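Local coordinates for protein D-glycero-D-manno-heptose 1-phosphate kinase (Bacteroides thetaiotaomicron, PDB 3K85) that probably phosphorylates D-glycero-D-manno-heptose 1-phosphate with ATP, as a member of the GHMP kinase family, at residues L10-A15 with S111-S116; A287-G292 with I303-E308; L33-N38 with G167-M172. All coordinates share one frame; numbering follows the deposited sequence.

Contact 1 of 3, residues L10-A15 with S111-S116; sequences LRLGLA and SGLGTS
L113 is received by three successive residues of strand 4-15, L10, R11 and L12, each in a different way. Its side chain crosses that of L10 at about a right angle, with L10 CB 3.9 Å from L113 CB and the CD1 methyls also in touch. With L12 it instead lies side by side, pointing the same way, and L113 CD2 meets L12 CD1 at 3.7 Å. The other branch of L10, CD2, packs on T115 CA at 3.6 Å. Between the two leucines, the backbone of R11 faces the loop and R11 N gives a fairly straight bond to L113 O (3.3 Å, 165° at the hydrogen). The sequence S111-S116 belongs to the glycine-rich loop that, in GHMP kinases, wraps the phosphates of ATP and leads into a helix; here G114 is the N-cap of helix 115-131. The R11 side chain reaches this loop from the strand. CG sits between the backbone N and the carbonyl carbon (chi1 60°), the chain bends at chi2, and the guanidinium turns one face to L113 C and G114 N, both offset toward its rim. R11 NH1 reaches G112 O at 3.1 Å, the oxygen near the edge but tilted from the guanidinium plane; the bond is bent (142°), and the donor stands above the carbonyl plane. The NH2 end forms a salt bridge with D160, so R11 links the loop to helix 159-166. T115 OG1 bonds to P108 O, back within the same loop region.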
ATOM      1  N   LEU A  10       3.010  11.723  14.318  1.00 28.44           N
ATOM      2  CA  LEU A  10       3.796  12.739  13.639  1.00 31.53           C
ATOM      3  C   LEU A  10       4.418  11.957  12.499  1.00 32.26           C
ATOM      4  O   LEU A  10       4.183  10.760  12.380  1.00 32.75           O
ATOM      5  CB  LEU A  10       4.875  13.309  14.564  1.00 32.86           C
ATOM      6  CG  LEU A  10       4.385  14.060  15.812  1.00 35.98           C
ATOM      7  CD1 LEU A  10       5.563  14.301  16.739  1.00 36.62           C
ATOM      8  CD2 LEU A  10       3.732  15.387  15.427  1.00 36.32           C
ATOM      9  N   ARG A  11       5.214  12.607  11.667  1.00 34.41           N
ATOM     10  CA  ARG A  11       5.785  11.900  10.539  1.00 34.69           C
ATOM     11  C   ARG A  11       7.181  12.341  10.171  1.00 32.92           C
ATOM     12  O   ARG A  11       7.644  13.386  10.595  1.00 33.29           O
ATOM     13  CB  ARG A  11       4.863  12.074   9.334  1.00 37.63           C
ATOM     14  CG  ARG A  11       4.659  13.529   8.919  1.00 40.90           C
ATOM     15  CD  ARG A  11       5.892  14.065   8.207  1.00 44.36           C
ATOM     16  NE  ARG A  11       5.792  15.482   7.872  1.00 45.76           N
ATOM     17  CZ  ARG A  11       6.742  16.369   8.150  1.00 47.79           C
ATOM     18  NH1 ARG A  11       7.847  15.975   8.769  1.00 46.80           N
ATOM     19  NH2 ARG A  11       6.600  17.639   7.800  1.00 47.61           N
ATOM     20  N   LEU A  12       7.839  11.519   9.367  1.00 33.85           N
ATOM     21  CA  LEU A  12       9.175  11.794   8.877  1.00 33.62           C
ATOM     22  C   LEU A  12       9.005  12.060   7.394  1.00 36.84           C
ATOM     23  O   LEU A  12       8.313  11.309   6.701  1.00 35.94           O
ATOM     24  CB  LEU A  12      10.069  10.576   9.053  1.00 32.41           C
ATOM     25  CG  LEU A  12      11.224  10.660  10.038  1.00 32.46           C
ATOM     26  CD1 LEU A  12      10.829  11.459  11.270  1.00 30.96           C
ATOM     27  CD2 LEU A  12      11.623   9.239  10.413  1.00 32.97           C
ATOM     28  N   GLY A  13       9.624  13.136   6.915  1.00 38.36           N
ATOM     29  CA  GLY A  13       9.545  13.462   5.505  1.00 38.71           C
ATOM     30  C   GLY A  13      10.666  12.702   4.833  1.00 38.44           C
ATOM     31  O   GLY A  13      11.818  13.139   4.849  1.00 40.98           O
ATOM     32  N   LEU A  14      10.345  11.560   4.246  1.00 35.25           N
ATOM     33  CA  LEU A  14      11.373  10.764   3.605  1.00 33.47           C
ATOM     34  C   LEU A  14      11.879  11.378   2.312  1.00 32.82           C
ATOM     35  O   LEU A  14      13.082  11.370   2.064  1.00 34.31           O
ATOM     36  CB  LEU A  14      10.869   9.337   3.374  1.00 29.80           C
ATOM     37  CG  LEU A  14      10.524   8.634   4.696  1.00 30.09           C
ATOM     38  CD1 LEU A  14       9.990   7.249   4.446  1.00 28.13           C
ATOM     39  CD2 LEU A  14      11.767   8.575   5.568  1.00 30.10           C
ATOM     40  N   ALA A  15      10.980  11.921   1.494  1.00 31.99           N
ATOM     41  CA  ALA A  15      11.392  12.517   0.222  1.00 30.84           C
ATOM     42  C   ALA A  15      10.305  13.335  -0.469  1.00 31.89           C
ATOM     43  O   ALA A  15       9.110  13.146  -0.222  1.00 32.23           O
ATOM     44  CB  ALA A  15      11.880  11.433  -0.723  1.00 27.17           C
ATOM     45  N   SER A 111      10.137  21.663  15.876  1.00 71.79           N
ATOM     46  CA  SER A 111      10.400  20.260  15.552  1.00 69.43           C
ATOM     47  C   SER A 111      10.692  19.997  14.077  1.00 67.54           C
ATOM     48  O   SER A 111      11.850  19.893  13.675  1.00 68.85           O
ATOM     49  CB  SER A 111       9.223  19.380  15.996  1.00 69.67           C
ATOM     50  OG  SER A 111       9.062  19.402  17.405  1.00 69.60           O
ATOM     51  N   GLY A 112       9.635  19.885  13.278  1.00 64.38           N
ATOM     52  CA  GLY A 112       9.795  19.612  11.861  1.00 59.54           C
ATOM     53  C   GLY A 112       9.222  18.240  11.571  1.00 55.56           C
ATOM     54  O   GLY A 112       9.677  17.533  10.672  1.00 54.49           O
ATOM     55  N   LEU A 113       8.213  17.875  12.356  1.00 51.66           N
ATOM     56  CA  LEU A 113       7.546  16.587  12.237  1.00 47.59           C
ATOM     57  C   LEU A 113       6.066  16.790  11.981  1.00 44.22           C
ATOM     58  O   LEU A 113       5.286  15.845  12.075  1.00 44.50           O
ATOM     59  CB  LEU A 113       7.721  15.793  13.529  1.00 48.13           C
ATOM     60  CG  LEU A 113       9.157  15.523  13.969  1.00 48.18           C
ATOM     61  CD1 LEU A 113       9.171  15.041  15.405  1.00 48.96           C
ATOM     62  CD2 LEU A 113       9.781  14.493  13.042  1.00 49.38           C
ATOM     63  N   GLY A 114       5.689  18.029  11.674  1.00 41.63           N
ATOM     64  CA  GLY A 114       4.297  18.361  11.417  1.00 36.86           C
ATOM     65  C   GLY A 114       3.424  18.399  12.665  1.00 34.96           C
ATOM     66  O   GLY A 114       2.237  18.060  12.600  1.00 32.73           O
ATOM     67  N   THR A 115       3.998  18.828  13.788  1.00 32.28           N
ATOM     68  CA  THR A 115       3.278  18.892  15.061  1.00 32.06           C
ATOM     69  C   THR A 115       1.900  19.508  14.984  1.00 30.65           C
ATOM     70  O   THR A 115       0.911  18.910  15.412  1.00 29.59           O
ATOM     71  CB  THR A 115       4.053  19.690  16.122  1.00 33.28           C
ATOM     72  OG1 THR A 115       5.296  19.038  16.406  1.00 36.02           O
ATOM     73  CG2 THR A 115       3.234  19.784  17.404  1.00 33.31           C
ATOM     74  N   SER A 116       1.847  20.716  14.443  1.00 31.48           N
ATOM     75  CA  SER A 116       0.605  21.464  14.310  1.00 30.69           C
ATOM     76  C   SER A 116      -0.482  20.713  13.531  1.00 27.55           C
ATOM     77  O   SER A 116      -1.598  20.522  14.018  1.00 25.15           O
ATOM     78  CB  SER A 116       0.906  22.809  13.637  1.00 34.50           C
ATOM     79  OG  SER A 116      -0.224  23.663  13.660  1.00 36.81           O
TER

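Contact 2 of 3, residues A287-G292 with I303-E308; sequences AGAMAG and IMFVVE
G292 and F305 form the tight end of this pair. They face each other as an antiparallel non-hydrogen-bonded pair, and G292, having no side chain, lets its CA come within 3.7 Å of F305 CD1 and within 3.1 Å of M304 O, the latter as a CA-H...O contact. The F305 ring presents its edge to A291 O, which lies 3.3 Å from F305 CD1. A291 O also accepts a nearly straight bond from V306 N (3.1 Å, 165°). The two strands make a beta hairpin in a three-stranded antiparallel sheet completed by strand 199-202, with helix 251-264 packed on M304 and V306 and helix 309-320 on F305 and V307. Toward the other end the pairing opens into a classic beta bulge: M290 and A291 both face V306, whose O takes a 3.0 Å bond from M290 N and a weak one from A291 N. On this exposed side M290, a selenomethionine, bends at chi3 and brings its CE to V307 C at 3.3 Å, near E308 N and V306 CG1. A289 CB adds a loose apolar touch on V307 CB, 4.2 Å away.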
ATOM      1  N   ALA A 287      29.846  14.057  12.689  1.00 68.15           N
ATOM      2  CA  ALA A 287      29.996  12.659  13.085  1.00 67.83           C
ATOM      3  C   ALA A 287      29.545  11.752  11.932  1.00 68.29           C
ATOM      4  O   ALA A 287      28.347  11.578  11.696  1.00 67.59           O
ATOM      5  CB  ALA A 287      29.166  12.383  14.327  1.00 67.15           C
ATOM      6  N   GLY A 288      30.517  11.179  11.225  1.00 68.27           N
ATOM      7  CA  GLY A 288      30.233  10.314  10.094  1.00 68.90           C
ATOM      8  C   GLY A 288      29.119   9.281  10.217  1.00 70.35           C
ATOM      9  O   GLY A 288      28.899   8.676  11.271  1.00 70.92           O
ATOM     10  N   ALA A 289      28.418   9.089   9.101  1.00 69.53           N
ATOM     11  CA  ALA A 289      27.319   8.132   8.958  1.00 67.33           C
ATOM     12  C   ALA A 289      27.261   7.938   7.446  1.00 66.31           C
ATOM     13  O   ALA A 289      28.277   8.107   6.772  1.00 66.69           O
ATOM     14  CB  ALA A 289      26.018   8.728   9.469  1.00 66.96           C
HETATM   15  N   MSE A 290      26.102   7.599   6.896  1.00 64.79           N
HETATM   16  CA  MSE A 290      26.028   7.424   5.448  1.00 63.79           C
HETATM   17  C   MSE A 290      25.459   8.646   4.753  1.00 61.37           C
HETATM   18  O   MSE A 290      25.820   8.949   3.614  1.00 60.67           O
HETATM   19  CB  MSE A 290      25.184   6.211   5.079  1.00 66.94           C
HETATM   20  CG  MSE A 290      25.869   4.889   5.294  1.00 71.40           C
HETATM   21 SE   MSE A 290      24.907   3.518   4.355  1.00 78.85          SE
HETATM   22  CE  MSE A 290      23.534   3.156   5.672  1.00 77.71           C
ATOM     23  N   ALA A 291      24.562   9.340   5.442  1.00 58.68           N
ATOM     24  CA  ALA A 291      23.931  10.530   4.898  1.00 56.29           C
ATOM     25  C   ALA A 291      23.074  11.188   5.966  1.00 55.64           C
ATOM     26  O   ALA A 291      22.778  10.589   6.998  1.00 54.91           O
ATOM     27  CB  ALA A 291      23.075  10.164   3.694  1.00 55.36           C
ATOM     28  N   GLY A 292      22.684  12.429   5.711  1.00 55.37           N
ATOM     29  CA  GLY A 292      21.850  13.154   6.646  1.00 56.24           C
ATOM     30  C   GLY A 292      20.903  14.042   5.872  1.00 57.60           C
ATOM     31  O   GLY A 292      21.117  14.293   4.687  1.00 57.56           O
ATOM     32  N   ILE A 303      17.897  16.643  12.450  1.00 72.40           N
ATOM     33  CA  ILE A 303      18.622  15.973  11.379  1.00 70.04           C
ATOM     34  C   ILE A 303      18.270  14.491  11.342  1.00 69.32           C
ATOM     35  O   ILE A 303      18.219  13.823  12.379  1.00 68.56           O
ATOM     36  CB  ILE A 303      20.158  16.080  11.538  1.00 69.62           C
ATOM     37  CG1 ILE A 303      20.572  17.509  11.879  1.00 69.14           C
ATOM     38  CG2 ILE A 303      20.835  15.659  10.247  1.00 68.62           C
ATOM     39  CD1 ILE A 303      20.410  17.848  13.337  1.00 70.26           C
HETATM   40  N   MSE A 304      18.023  13.982  10.140  1.00 67.77           N
HETATM   41  CA  MSE A 304      17.698  12.578   9.956  1.00 65.21           C
HETATM   42  C   MSE A 304      18.936  11.922   9.366  1.00 60.98           C
HETATM   43  O   MSE A 304      19.377  12.282   8.277  1.00 59.82           O
HETATM   44  CB  MSE A 304      16.512  12.434   9.005  1.00 69.51           C
HETATM   45  CG  MSE A 304      16.035  11.007   8.802  1.00 75.45           C
HETATM   46 SE   MSE A 304      14.484  10.935   7.639  1.00 85.53          SE
HETATM   47  CE  MSE A 304      15.400  10.805   5.938  1.00 81.08           C
ATOM     48  N   PHE A 305      19.504  10.972  10.096  1.00 56.66           N
ATOM     49  CA  PHE A 305      20.700  10.276   9.639  1.00 53.31           C
ATOM     50  C   PHE A 305      20.427   8.822   9.267  1.00 51.04           C
ATOM     51  O   PHE A 305      19.686   8.123   9.953  1.00 50.33           O
ATOM     52  CB  PHE A 305      21.774  10.310  10.727  1.00 52.55           C
ATOM     53  CG  PHE A 305      22.450  11.637  10.883  1.00 51.43           C
ATOM     54  CD1 PHE A 305      23.276  12.131   9.877  1.00 52.02           C
ATOM     55  CD2 PHE A 305      22.295  12.380  12.049  1.00 51.34           C
ATOM     56  CE1 PHE A 305      23.944  13.351  10.034  1.00 52.07           C
ATOM     57  CE2 PHE A 305      22.957  13.600  12.216  1.00 51.70           C
ATOM     58  CZ  PHE A 305      23.783  14.084  11.207  1.00 50.44           C
ATOM     59  N   VAL A 306      21.037   8.375   8.176  1.00 49.15           N
ATOM     60  CA  VAL A 306      20.894   6.999   7.720  1.00 48.71           C
ATOM     61  C   VAL A 306      22.249   6.312   7.895  1.00 48.29           C
ATOM     62  O   VAL A 306      23.221   6.676   7.240  1.00 48.77           O
ATOM     63  CB  VAL A 306      20.469   6.942   6.232  1.00 48.78           C
ATOM     64  CG1 VAL A 306      20.598   5.520   5.695  1.00 46.47           C
ATOM     65  CG2 VAL A 306      19.031   7.431   6.089  1.00 48.12           C
ATOM     66  N   VAL A 307      22.308   5.319   8.777  1.00 46.63           N
ATOM     67  CA  VAL A 307      23.557   4.615   9.042  1.00 45.91           C
ATOM     68  C   VAL A 307      23.445   3.086   9.005  1.00 46.45           C
ATOM     69  O   VAL A 307      22.359   2.518   9.160  1.00 45.04           O
ATOM     70  CB  VAL A 307      24.125   5.044  10.419  1.00 44.75           C
ATOM     71  CG1 VAL A 307      23.154   4.658  11.523  1.00 45.13           C
ATOM     72  CG2 VAL A 307      25.487   4.421  10.650  1.00 43.34           C
ATOM     73  N   GLU A 308      24.580   2.428   8.776  1.00 47.21           N
ATOM     74  CA  GLU A 308      24.644   0.971   8.746  1.00 48.25           C
ATOM     75  C   GLU A 308      24.241   0.530  10.143  1.00 46.65           C
ATOM     76  O   GLU A 308      24.754   1.058  11.133  1.00 46.57           O
ATOM     77  CB  GLU A 308      26.075   0.511   8.471  1.00 51.59           C
ATOM     78  CG  GLU A 308      26.251  -0.376   7.258  1.00 56.18           C
ATOM     79  CD  GLU A 308      27.717  -0.636   6.963  1.00 59.64           C
ATOM     80  OE1 GLU A 308      28.454   0.349   6.742  1.00 63.60           O
ATOM     81  OE2 GLU A 308      28.137  -1.814   6.956  1.00 61.77           O
TER

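Contact 3 of 3, residues L33-N38 with G167-M172; sequences LNATIN and GGFNYM
T36 OG1 is held by two partners: it accepts a 2.8 Å bond from G168 N and is also hydrogen-bonded to I332 O, far along the chain. OG1 stands between the backbone N and the carbonyl carbon (chi1 47°), which turns it to G167-G168, where the chain leaves helix 159-166. Beyond these glycines, strand 169-175 runs antiparallel to strand 30-37 in the large mixed sheet, consistent with the S5-like fold of GHMP kinases. N34 and N170 form the hydrogen-bonded pair, N170 N to N34 O at 2.9 Å and N34 N to N170 O at 3.1 Å. G168 O takes T36 N and also accepts a 2.9 Å bond from a water, which donates to N34 OD1 at 2.8 Å; with other acceptors near, the water may not serve both at once. N34 ND2 is bonded to Q159 OE1, and the SE of selenomethionine M172 lies near ND2, the two side chains crossing at about a right angle. On the face of the sheet that carries L33, A35, F169 and Y171, L33 CD1 meets the edge of the Y171 ring, while A35 CB sits over the centre of the F169 ring, 3.7 Å from its centroid and 7° off the normal.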
ATOM      1  N   LEU A  33       6.860  11.126  -0.335  1.00 31.09           N
ATOM      2  CA  LEU A  33       6.990   9.837   0.322  1.00 28.60           C
ATOM      3  C   LEU A  33       7.281  10.135   1.780  1.00 27.74           C
ATOM      4  O   LEU A  33       8.350  10.637   2.113  1.00 27.74           O
ATOM      5  CB  LEU A  33       8.141   9.016  -0.260  1.00 27.83           C
ATOM      6  CG  LEU A  33       8.222   7.613   0.356  1.00 27.49           C
ATOM      7  CD1 LEU A  33       6.988   6.826  -0.044  1.00 25.11           C
ATOM      8  CD2 LEU A  33       9.467   6.895  -0.122  1.00 30.13           C
ATOM      9  N   ASN A  34       6.318   9.854   2.646  1.00 26.82           N
ATOM     10  CA  ASN A  34       6.504  10.081   4.074  1.00 25.52           C
ATOM     11  C   ASN A  34       5.941   8.911   4.881  1.00 23.57           C
ATOM     12  O   ASN A  34       5.237   8.039   4.356  1.00 19.09           O
ATOM     13  CB  ASN A  34       5.851  11.402   4.517  1.00 24.17           C
ATOM     14  CG  ASN A  34       4.371  11.462   4.203  1.00 26.06           C
ATOM     15  OD1 ASN A  34       3.695  10.437   4.128  1.00 24.88           O
ATOM     16  ND2 ASN A  34       3.853  12.680   4.027  1.00 28.16           N
ATOM     17  N   ALA A  35       6.239   8.907   6.169  1.00 23.03           N
ATOM     18  CA  ALA A  35       5.802   7.812   7.025  1.00 23.49           C
ATOM     19  C   ALA A  35       5.605   8.286   8.445  1.00 21.77           C
ATOM     20  O   ALA A  35       6.457   8.987   8.984  1.00 24.08           O
ATOM     21  CB  ALA A  35       6.847   6.703   6.990  1.00 19.27           C
ATOM     22  N   THR A  36       4.494   7.894   9.054  1.00 19.59           N
ATOM     23  CA  THR A  36       4.216   8.287  10.420  1.00 19.27           C
ATOM     24  C   THR A  36       5.081   7.495  11.404  1.00 20.85           C
ATOM     25  O   THR A  36       5.503   6.380  11.112  1.00 20.20           O
ATOM     26  CB  THR A  36       2.745   8.093  10.739  1.00 17.68           C
ATOM     27  OG1 THR A  36       2.331   6.801  10.286  1.00 18.70           O
ATOM     28  CG2 THR A  36       1.912   9.175  10.053  1.00 16.05           C
ATOM     29  N   ILE A  37       5.348   8.097  12.560  1.00 22.11           N
ATOM     30  CA  ILE A  37       6.182   7.489  13.597  1.00 26.61           C
ATOM     31  C   ILE A  37       5.477   7.487  14.959  1.00 26.63           C
ATOM     32  O   ILE A  37       4.511   8.222  15.158  1.00 27.07           O
ATOM     33  CB  ILE A  37       7.521   8.246  13.726  1.00 27.74           C
ATOM     34  CG1 ILE A  37       7.269   9.703  14.126  1.00 28.57           C
ATOM     35  CG2 ILE A  37       8.278   8.186  12.406  1.00 27.45           C
ATOM     36  CD1 ILE A  37       8.556  10.496  14.340  1.00 29.48           C
ATOM     37  N   ASN A  38       5.975   6.680  15.896  1.00 26.82           N
ATOM     38  CA  ASN A  38       5.358   6.564  17.217  1.00 27.98           C
ATOM     39  C   ASN A  38       5.401   7.756  18.175  1.00 28.17           C
ATOM     40  O   ASN A  38       5.439   7.568  19.397  1.00 29.54           O
ATOM     41  CB  ASN A  38       5.895   5.323  17.939  1.00 29.06           C
ATOM     42  CG  ASN A  38       7.397   5.339  18.089  1.00 31.01           C
ATOM     43  OD1 ASN A  38       8.080   6.236  17.583  1.00 32.08           O
ATOM     44  ND2 ASN A  38       7.929   4.335  18.772  1.00 31.16           N
ATOM     45  N   GLY A 167      -1.775   7.638   7.997  1.00 23.59           N
ATOM     46  CA  GLY A 167      -0.884   6.720   8.693  1.00 22.06           C
ATOM     47  C   GLY A 167      -0.107   5.782   7.789  1.00 24.47           C
ATOM     48  O   GLY A 167      -0.509   5.545   6.641  1.00 23.47           O
ATOM     49  N   GLY A 168       1.007   5.259   8.307  1.00 24.60           N
ATOM     50  CA  GLY A 168       1.860   4.333   7.565  1.00 23.30           C
ATOM     51  C   GLY A 168       2.823   4.980   6.574  1.00 23.50           C
ATOM     52  O   GLY A 168       3.159   6.153   6.714  1.00 22.45           O
ATOM     53  N   PHE A 169       3.301   4.197   5.601  1.00 22.33           N
ATOM     54  CA  PHE A 169       4.179   4.700   4.538  1.00 22.25           C
ATOM     55  C   PHE A 169       3.256   5.079   3.360  1.00 22.82           C
ATOM     56  O   PHE A 169       2.587   4.220   2.771  1.00 22.94           O
ATOM     57  CB  PHE A 169       5.168   3.626   4.073  1.00 21.88           C
ATOM     58  CG  PHE A 169       6.325   3.416   5.002  1.00 24.92           C
ATOM     59  CD1 PHE A 169       7.603   3.839   4.648  1.00 26.27           C
ATOM     60  CD2 PHE A 169       6.137   2.815   6.245  1.00 25.47           C
ATOM     61  CE1 PHE A 169       8.676   3.670   5.526  1.00 25.63           C
ATOM     62  CE2 PHE A 169       7.206   2.643   7.130  1.00 25.74           C
ATOM     63  CZ  PHE A 169       8.472   3.072   6.769  1.00 23.98           C
ATOM     64  N   ASN A 170       3.215   6.364   3.031  1.00 21.61           N
ATOM     65  CA  ASN A 170       2.364   6.851   1.953  1.00 21.57           C
ATOM     66  C   ASN A 170       3.168   7.528   0.831  1.00 21.48           C
ATOM     67  O   ASN A 170       4.231   8.105   1.065  1.00 20.96           O
ATOM     68  CB  ASN A 170       1.323   7.833   2.521  1.00 17.67           C
ATOM     69  CG  ASN A 170       0.279   7.144   3.396  1.00 22.41           C
ATOM     70  OD1 ASN A 170       0.012   7.563   4.527  1.00 21.65           O
ATOM     71  ND2 ASN A 170      -0.328   6.084   2.866  1.00 21.62           N
ATOM     72  N   TYR A 171       2.667   7.401  -0.393  1.00 22.27           N
ATOM     73  CA  TYR A 171       3.264   8.034  -1.568  1.00 23.02           C
ATOM     74  C   TYR A 171       2.089   8.879  -2.019  1.00 21.72           C
ATOM     75  O   TYR A 171       1.098   8.359  -2.532  1.00 21.57           O
ATOM     76  CB  TYR A 171       3.610   7.002  -2.626  1.00 24.11           C
ATOM     77  CG  TYR A 171       4.241   7.557  -3.886  1.00 27.02           C
ATOM     78  CD1 TYR A 171       5.583   7.920  -3.913  1.00 28.90           C
ATOM     79  CD2 TYR A 171       3.510   7.651  -5.076  1.00 27.37           C
ATOM     80  CE1 TYR A 171       6.194   8.353  -5.090  1.00 29.17           C
ATOM     81  CE2 TYR A 171       4.107   8.083  -6.254  1.00 29.73           C
ATOM     82  CZ  TYR A 171       5.452   8.432  -6.250  1.00 30.74           C
ATOM     83  OH  TYR A 171       6.060   8.869  -7.400  1.00 32.57           O
HETATM   84  N   MSE A 172       2.190  10.178  -1.787  1.00 24.05           N
HETATM   85  CA  MSE A 172       1.116  11.103  -2.107  1.00 25.44           C
HETATM   86  C   MSE A 172       1.351  11.889  -3.379  1.00 27.25           C
HETATM   87  O   MSE A 172       2.463  12.353  -3.655  1.00 25.94           O
HETATM   88  CB  MSE A 172       0.917  12.076  -0.946  1.00 27.92           C
HETATM   89  CG  MSE A 172       1.048  11.414   0.416  1.00 32.66           C
HETATM   90 SE   MSE A 172       0.678  12.578   1.914  1.00 42.17          SE
HETATM   91  CE  MSE A 172      -0.329  11.312   3.017  1.00 37.18           C
TER
HETATM   92  O   HOH W   1       2.429   8.883   6.086  1.00 36.59           O

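Overall arrangement
From the N terminus, strand 4-15 opens contact 1 and strand 30-37, its neighbour in the sheet, opens contact 3. Contact 1 then closes at the glycine-rich loop, and contact 3 only after helix 159-166, so the two cross along the chain. They meet where probable hydrogen bonds run between L12 N and A35 O and between L10 O and I37 N. Strand 4-15 thus carries the loop before helix 115-131 and, through strand 30-37, is joined to strand 169-175. Contact 2 follows in series, a short hairpin in the separate three-stranded sheet. It touches contact 1 through M304 SE, packed on L12 and L14, but stays about 8 Å from contact 3 at the nearest atoms.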